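PDB 3ZVS: archaemetzincin from Archaeoglobus fulgidus, which is probably a zinc metalloprotease of the metzincin type, with one catalytic and one apparently structural zinc ion and a natural substrate that is unknown. Local coordinates for residues 51-54 with 55-59; 99-103 with 104-108; 107-110 with 111-115. All coordinates share one frame; numbering follows the deposited sequence. Where two conformers were deposited one is given.

Interaction 1 of 3, residues 51-54 with 55-59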
loop_
_atom_site.group_PDB
_atom_site.type_symbol
_atom_site.label_atom_id
_atom_site.label_comp_id
_atom_site.label_asym_id
_atom_site.label_seq_id
_atom_site.Cartn_x
_atom_site.Cartn_y
_atom_site.Cartn_z
ATOM N N ASN A 51 8.144 11.861 -1.403
ATOM C CA ASN A 51 6.992 12.071 -2.250
ATOM C C ASN A 51 6.571 10.771 -2.925
ATOM O O ASN A 51 7.359 10.102 -3.610
ATOM C CB ASN A 51 7.318 13.140 -3.291
ATOM C CG ASN A 51 6.144 13.424 -4.188
ATOM O OD1 ASN A 51 5.879 12.693 -5.130
ATOM N ND2 ASN A 51 5.401 14.483 -3.874
ATOM N N SER A 52 5.305 10.383 -2.706
ATOM C CA SER A 52 4.788 9.143 -3.235
ATOM C C SER A 52 4.720 9.044 -4.741
ATOM O O SER A 52 4.945 7.961 -5.319
ATOM C CB SER A 52 3.377 8.904 -2.638
ATOM O OG SER A 52 2.460 9.930 -2.995
ATOM N N THR A 53 4.442 10.186 -5.399
ATOM C CA THR A 53 4.335 10.225 -6.850
ATOM C C THR A 53 5.699 9.945 -7.484
ATOM O O THR A 53 5.813 9.218 -8.456
ATOM C CB THR A 53 3.805 11.583 -7.298
ATOM O OG1 THR A 53 2.701 11.951 -6.463
ATOM C CG2 THR A 53 3.355 11.549 -8.755
ATOM N N CYS A 54 6.718 10.542 -6.886
ATOM C CA CYS A 54 8.102 10.295 -7.246
ATOM C C CYS A 54 8.420 8.793 -7.130
ATOM O O CYS A 54 8.969 8.199 -8.065
ATOM C CB CYS A 54 8.991 11.165 -6.354
ATOM S SG CYS A 54 10.759 11.145 -6.701
ATOM N N ILE A 55 8.089 8.182 -5.990
ATOM C CA ILE A 55 8.366 6.765 -5.781
ATOM C C ILE A 55 7.678 5.918 -6.840
ATOM O O ILE A 55 8.287 5.029 -7.428
ATOM C CB ILE A 55 7.923 6.319 -4.392
ATOM C CG1 ILE A 55 8.785 7.009 -3.323
ATOM C CG2 ILE A 55 8.006 4.812 -4.264
ATOM C CD1 ILE A 55 8.238 6.839 -1.927
ATOM N N LEU A 56 6.421 6.197 -7.110
ATOM C CA LEU A 56 5.700 5.442 -8.144
ATOM C C LEU A 56 6.416 5.436 -9.488
ATOM O O LEU A 56 6.505 4.429 -10.162
ATOM C CB LEU A 56 4.306 6.018 -8.401
ATOM C CG LEU A 56 3.193 5.731 -7.444
ATOM C CD1 LEU A 56 1.891 6.314 -7.963
ATOM C CD2 LEU A 56 3.047 4.231 -7.264
ATOM N N ARG A 57 6.907 6.612 -9.895
ATOM C CA ARG A 57 7.550 6.756 -11.197
ATOM C C ARG A 57 8.744 5.852 -11.339
ATOM O O ARG A 57 9.106 5.449 -12.438
ATOM C CB ARG A 57 8.020 8.207 -11.400
ATOM C CG ARG A 57 7.057 9.070 -12.168
ATOM C CD ARG A 57 7.753 10.343 -12.714
ATOM N NE ARG A 57 8.523 11.032 -11.686
ATOM C CZ ARG A 57 7.987 11.874 -10.805
ATOM N NH1 ARG A 57 6.690 12.105 -10.799
ATOM N NH2 ARG A 57 8.771 12.422 -9.912
ATOM N N MET A 58 9.407 5.535 -10.227
ATOM C CA MET A 58 10.651 4.784 -10.252
ATOM C C MET A 58 10.416 3.251 -10.193
ATOM O O MET A 58 11.322 2.440 -10.443
ATOM C CB MET A 58 11.552 5.329 -9.126
ATOM C CG MET A 58 11.994 6.816 -9.361
ATOM S SD MET A 58 12.981 7.714 -8.066
ATOM C CE MET A 58 14.561 6.935 -8.272
ATOM N N LEU A 59 9.181 2.841 -9.910
ATOM C CA LEU A 59 8.851 1.434 -9.898
ATOM C C LEU A 59 8.714 0.931 -11.330
ATOM O O LEU A 59 8.349 1.700 -12.219
ATOM C CB LEU A 59 7.533 1.230 -9.134
ATOM C CG LEU A 59 7.630 1.450 -7.625
ATOM C CD1 LEU A 59 6.241 1.412 -6.993
ATOM C CD2 LEU A 59 8.550 0.424 -6.959
#
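Asn51 is the N-cap of the short helix 52-58 and bonds to Ile55 one turn on. Asn51 O receives Ile55 N at 3.1 Å, and the apolar CG1 of Ile55 lies against the same oxygen. The carboxamide of Asn51, with CG anti to the backbone N (chi1 -179°), folds back over the first turn, and its OD1 accepts Cys54 N at 2.9 Å, so both oxygens of one residue serve the helix start. Ser52 O then takes Leu56 N at 2.9 Å, while its hydroxyl bonds to Glu84 and to Tyr74 O. Thr53 sends OG1 to Glu84 as well; its carbonyl oxygen receives Arg57 N at 3.2 Å and also lies over one face of the Arg57 guanidinium, offset toward the rim. Cys54 forms a disulfide with Cys42, tying the helix to the residue just before strand 43-44 of the same chain, and its carbonyl oxygen takes a weak bond from Met58 N. The inner side of the helix, Ile55 and Leu56, packs on Val93 of strand 91-95. On the outer side a bend at chi3 (-49°) folds the Arg57 chain back along the helix, which brings NH2 against CA and CB of Cys54 and NH1 to 4.0 Å from Thr53 CG2.

Interaction 2 of 3, residues 99-103 with 104-108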
loop_
_atom_site.group_PDB
_atom_site.type_symbol
_atom_site.label_atom_id
_atom_site.label_comp_id
_atom_site.label_asym_id
_atom_site.label_seq_id
_atom_site.Cartn_x
_atom_site.Cartn_y
_atom_site.Cartn_z
ATOM N N LEU A 99 1.189 3.737 10.348
ATOM C CA LEU A 99 0.492 2.588 10.959
ATOM C C LEU A 99 1.110 2.076 12.267
ATOM O O LEU A 99 0.489 1.278 12.991
ATOM C CB LEU A 99 0.401 1.439 9.975
ATOM C CG LEU A 99 -0.114 1.805 8.565
ATOM C CD1 LEU A 99 -0.128 0.589 7.654
ATOM C CD2 LEU A 99 -1.467 2.466 8.583
ATOM N N THR A 100 2.310 2.544 12.592
ATOM C CA THR A 100 3.061 2.044 13.730
ATOM C C THR A 100 2.237 2.078 15.002
ATOM O O THR A 100 1.588 3.065 15.317
ATOM C CB THR A 100 4.322 2.887 13.930
ATOM O OG1 THR A 100 3.977 4.255 14.231
ATOM C CG2 THR A 100 5.120 2.905 12.671
ATOM N N THR A 101 2.283 0.971 15.737
ATOM C CA THR A 101 1.505 0.864 16.964
ATOM C C THR A 101 2.131 -0.236 17.833
ATOM O O THR A 101 2.841 -1.114 17.333
ATOM C CB THR A 101 -0.002 0.616 16.640
ATOM O OG1 THR A 101 -0.845 0.781 17.806
ATOM C CG2 THR A 101 -0.194 -0.732 16.001
ATOM N N ALA A 102 1.828 -0.161 19.129
ATOM C CA ALA A 102 2.385 -1.092 20.127
ATOM C C ALA A 102 1.971 -2.542 19.899
ATOM O O ALA A 102 2.792 -3.468 20.006
ATOM C CB ALA A 102 1.964 -0.652 21.529
ATOM N N ASP A 103 0.692 -2.754 19.611
ATOM C CA ASP A 103 0.177 -4.095 19.453
ATOM C C ASP A 103 0.618 -4.608 18.101
ATOM O O ASP A 103 0.195 -4.106 17.048
ATOM C CB ASP A 103 -1.376 -4.157 19.599
ATOM C CG ASP A 103 -1.892 -5.552 19.611
ATOM O OD1 ASP A 103 -1.898 -6.184 18.554
ATOM O OD2 ASP A 103 -2.295 -6.055 20.707
ATOM N N SER A 104 1.476 -5.623 18.110
ATOM C CA SER A 104 2.014 -6.169 16.876
ATOM C C SER A 104 0.930 -6.689 15.970
ATOM O O SER A 104 1.035 -6.604 14.754
ATOM C CB SER A 104 2.980 -7.305 17.179
ATOM O OG SER A 104 3.978 -6.864 18.074
ATOM N N GLU A 105 -0.108 -7.295 16.552
ATOM C CA GLU A 105 -1.141 -7.889 15.749
ATOM C C GLU A 105 -1.982 -6.798 15.060
ATOM O O GLU A 105 -2.379 -6.958 13.927
ATOM C CB GLU A 105 -2.005 -8.850 16.594
ATOM C CG GLU A 105 -3.058 -9.588 15.802
ATOM C CD GLU A 105 -2.542 -10.540 14.766
ATOM O OE1 GLU A 105 -1.348 -10.913 14.812
ATOM O OE2 GLU A 105 -3.371 -10.950 13.907
ATOM N N LEU A 106 -2.218 -5.693 15.750
ATOM C CA LEU A 106 -2.949 -4.585 15.157
ATOM C C LEU A 106 -2.119 -3.975 14.035
ATOM O O LEU A 106 -2.651 -3.641 12.983
ATOM C CB LEU A 106 -3.286 -3.543 16.214
ATOM C CG LEU A 106 -4.075 -2.309 15.761
ATOM C CD1 LEU A 106 -5.429 -2.744 15.221
ATOM C CD2 LEU A 106 -4.233 -1.297 16.869
ATOM N N TYR A 107 -0.812 -3.844 14.259
ATOM C CA TYR A 107 0.062 -3.312 13.212
ATOM C C TYR A 107 -0.029 -4.186 11.982
ATOM O O TYR A 107 -0.207 -3.706 10.856
ATOM C CB TYR A 107 1.489 -3.284 13.707
ATOM C CG TYR A 107 2.467 -2.709 12.697
ATOM C CD1 TYR A 107 2.420 -1.370 12.335
ATOM C CD2 TYR A 107 3.461 -3.503 12.146
ATOM C CE1 TYR A 107 3.348 -0.871 11.428
ATOM C CE2 TYR A 107 4.399 -2.983 11.247
ATOM C CZ TYR A 107 4.315 -1.668 10.907
ATOM O OH TYR A 107 5.245 -1.101 10.023
ATOM N N ARG A 108 0.053 -5.501 12.175
ATOM C CA ARG A 108 -0.022 -6.425 11.071
ATOM C C ARG A 108 -1.340 -6.258 10.303
ATOM O O ARG A 108 -1.371 -6.240 9.087
ATOM C CB ARG A 108 0.107 -7.856 11.594
ATOM C CG ARG A 108 0.208 -8.853 10.514
ATOM C CD ARG A 108 0.016 -10.271 11.032
ATOM N NE ARG A 108 0.438 -11.224 10.018
ATOM C CZ ARG A 108 -0.345 -11.660 9.043
ATOM N NH1 ARG A 108 -1.610 -11.253 8.969
ATOM N NH2 ARG A 108 0.152 -12.516 8.145
#
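Asp103 caps helix 104-122 by taking Leu106 N on its OD1 at 2.9 Å. The bond uses the anti side of the carboxylate, with the donor 20° out of its plane. CG of Asp103 stands opposite the backbone N (chi1 -173°), which swings the carboxylate over the first turn. Asp103 O receives Tyr107 N at 3.0 Å, the first full helical bond, so this N-cap residue holds the turn through main chain and side chain together. Its negative charge at the start of the helix would probably be favoured by the helix dipole.

Beyond the cap, the incoming loop runs along the CD1/CE1 edge of Tyr107. Leu99 O sits at the ring edge, 3.3 Å from Tyr107 CD1, and Leu99 CB lies 4.0 Å from CE1. Thr100 adds its CA, which approaches CE1 obliquely. Next along the loop, Thr101 CG2 packs 3.8 Å from Tyr107 CB, and its side chain crosses that of Leu106 at about a right angle, with CD2 of Leu106 near OG1. This loop leads from strand 91-95 into helix 104-122; Leu99 reaches Val140 of helix 140-145, Leu106 touches Asp144 there, and Tyr107 rests on Val96.

Interaction 3 of 3, residues 107-110 with 111-115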
loop_
_atom_site.group_PDB
_atom_site.type_symbol
_atom_site.label_atom_id
_atom_site.label_comp_id
_atom_site.label_asym_id
_atom_site.label_seq_id
_atom_site.Cartn_x
_atom_site.Cartn_y
_atom_site.Cartn_z
ATOM N N TYR A 107 -0.812 -3.844 14.259
ATOM C CA TYR A 107 0.062 -3.312 13.212
ATOM C C TYR A 107 -0.029 -4.186 11.982
ATOM O O TYR A 107 -0.207 -3.706 10.856
ATOM C CB TYR A 107 1.489 -3.284 13.707
ATOM C CG TYR A 107 2.467 -2.709 12.697
ATOM C CD1 TYR A 107 2.420 -1.370 12.335
ATOM C CD2 TYR A 107 3.461 -3.503 12.146
ATOM C CE1 TYR A 107 3.348 -0.871 11.428
ATOM C CE2 TYR A 107 4.399 -2.983 11.247
ATOM C CZ TYR A 107 4.315 -1.668 10.907
ATOM O OH TYR A 107 5.245 -1.101 10.023
ATOM N N ARG A 108 0.053 -5.501 12.175
ATOM C CA ARG A 108 -0.022 -6.425 11.071
ATOM C C ARG A 108 -1.340 -6.258 10.303
ATOM O O ARG A 108 -1.371 -6.240 9.087
ATOM C CB ARG A 108 0.107 -7.856 11.594
ATOM C CG ARG A 108 0.208 -8.853 10.514
ATOM C CD ARG A 108 0.016 -10.271 11.032
ATOM N NE ARG A 108 0.438 -11.224 10.018
ATOM C CZ ARG A 108 -0.345 -11.660 9.043
ATOM N NH1 ARG A 108 -1.610 -11.253 8.969
ATOM N NH2 ARG A 108 0.152 -12.516 8.145
ATOM N N GLU A 109 -2.440 -6.169 11.037
ATOM C CA GLU A 109 -3.742 -6.039 10.422
ATOM C C GLU A 109 -3.823 -4.752 9.588
ATOM O O GLU A 109 -4.341 -4.746 8.463
ATOM C CB GLU A 109 -4.784 -6.026 11.529
ATOM C CG GLU A 109 -6.165 -5.931 11.009
ATOM C CD GLU A 109 -7.216 -5.909 12.104
ATOM O OE1 GLU A 109 -7.116 -5.088 13.034
ATOM O OE2 GLU A 109 -8.187 -6.682 11.971
ATOM N N ARG A 110 -3.278 -3.668 10.120
ATOM C CA ARG A 110 -3.270 -2.399 9.398
ATOM C C ARG A 110 -2.435 -2.502 8.122
ATOM O O ARG A 110 -2.821 -1.985 7.075
ATOM C CB ARG A 110 -2.655 -1.319 10.257
ATOM C CG ARG A 110 -3.538 -0.889 11.425
ATOM C CD ARG A 110 -2.799 0.043 12.335
ATOM N NE ARG A 110 -3.673 0.593 13.365
ATOM C CZ ARG A 110 -3.304 1.528 14.231
ATOM N NH1 ARG A 110 -2.065 1.990 14.249
ATOM N NH2 ARG A 110 -4.176 1.991 15.107
ATOM N N VAL A 111 -1.278 -3.144 8.211
ATOM C CA VAL A 111 -0.433 -3.293 7.038
ATOM C C VAL A 111 -1.163 -4.035 5.917
ATOM O O VAL A 111 -1.132 -3.631 4.749
ATOM C CB VAL A 111 0.876 -4.002 7.407
ATOM C CG1 VAL A 111 1.642 -4.392 6.161
ATOM C CG2 VAL A 111 1.716 -3.122 8.298
ATOM N N VAL A 112 -1.793 -5.168 6.250
ATOM C CA VAL A 112 -2.507 -5.929 5.242
ATOM C C VAL A 112 -3.661 -5.089 4.655
ATOM O O VAL A 112 -3.812 -5.020 3.417
ATOM C CB VAL A 112 -3.009 -7.277 5.774
ATOM C CG1 VAL A 112 -3.777 -7.993 4.700
ATOM C CG2 VAL A 112 -1.841 -8.117 6.273
ATOM N N LYS A 113 -4.470 -4.455 5.511
ATOM C CA LYS A 113 -5.588 -3.626 5.029
ATOM C C LYS A 113 -5.121 -2.589 4.020
ATOM O O LYS A 113 -5.712 -2.424 2.964
ATOM C CB LYS A 113 -6.287 -2.897 6.185
ATOM C CG LYS A 113 -7.160 -3.750 7.067
ATOM C CD LYS A 113 -7.749 -2.920 8.181
ATOM C CE LYS A 113 -8.682 -3.777 9.041
ATOM N NZ LYS A 113 -9.099 -2.976 10.202
ATOM N N GLU A 114 -4.059 -1.881 4.370
ATOM C CA GLU A 114 -3.643 -0.770 3.545
ATOM C C GLU A 114 -2.955 -1.231 2.260
ATOM O O GLU A 114 -3.080 -0.587 1.208
ATOM C CB GLU A 114 -2.791 0.193 4.375
ATOM C CG GLU A 114 -3.602 0.827 5.518
ATOM C CD GLU A 114 -4.751 1.628 5.013
ATOM O OE1 GLU A 114 -4.505 2.794 4.679
ATOM O OE2 GLU A 114 -5.882 1.123 4.881
ATOM N N ALA A 115 -2.247 -2.360 2.305
ATOM C CA ALA A 115 -1.730 -2.953 1.067
ATOM C C ALA A 115 -2.857 -3.392 0.125
ATOM O O ALA A 115 -2.814 -3.127 -1.064
ATOM C CB ALA A 115 -0.820 -4.162 1.380
HETATM O O HOH W 1 -6.739 -2.504 11.755
HETATM O O HOH W 2 -10.959 -4.858 11.232
#
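Val111 CG2 sits over one face of the Tyr107 ring, 4.0 Å from its centroid and 12° off the normal, a CH-pi contact between residues four apart, one turn along the helix. This methyl points back along the helix because it is anti to the carbonyl carbon of Val111, beside the backbone N. The other flat group, the Arg108 guanidinium, is met obliquely by Val112 CG2, 4.1 Å from NH1; the two side chains run side by side, and both also touch Val17 of helix 12-26. All this lies on helix 104-122, which farther on carries the HExxH zinc-binding motif with His117, Glu118 and His121. Regular backbone bonds join the turns, among them Lys113 N to Glu109 O at 3.0 Å. On the same side Glu109 and Lys113 run alongside each other, both chains extended, with CG of Glu109 3.9 Å from CE of Lys113. Their charges do not meet directly: Glu109 OE1 stays 4.1 Å from Lys113 NZ, and a water that accepts from NZ at 2.9 Å probably bridges to OE1. Lys113 NZ also binds the carbonyl oxygens of Val143 and Lys146. Arg110 reaches Asp144 in a salt bridge, while Glu114 CG lies against Arg110 O at 3.3 Å and its OE2 pairs with Lys146.

In the fold
Interactions 2 and 3 are consecutive stages of helix 104-122: they share Tyr107 and Arg108, their centres lie about 9 Å apart, and a hydrogen bond from Arg110 NH1 to Leu99 O joins them. Interaction 2 is a surface contact at the helix start, dominated by a carboxylate cap, whereas interaction 3 is buried, and its Arg110, Lys113 and Glu114 reach helix 140-145 and Lys146. Interaction 1, partly buried, lies on the opposite side of the chain's centre, its own centre about 21 Å from that of interaction 3. It too has a side-chain cap, an amide in place of a carboxylate, but adds a disulfide. Strand 91-95 packs against both interaction 1 and interaction 3.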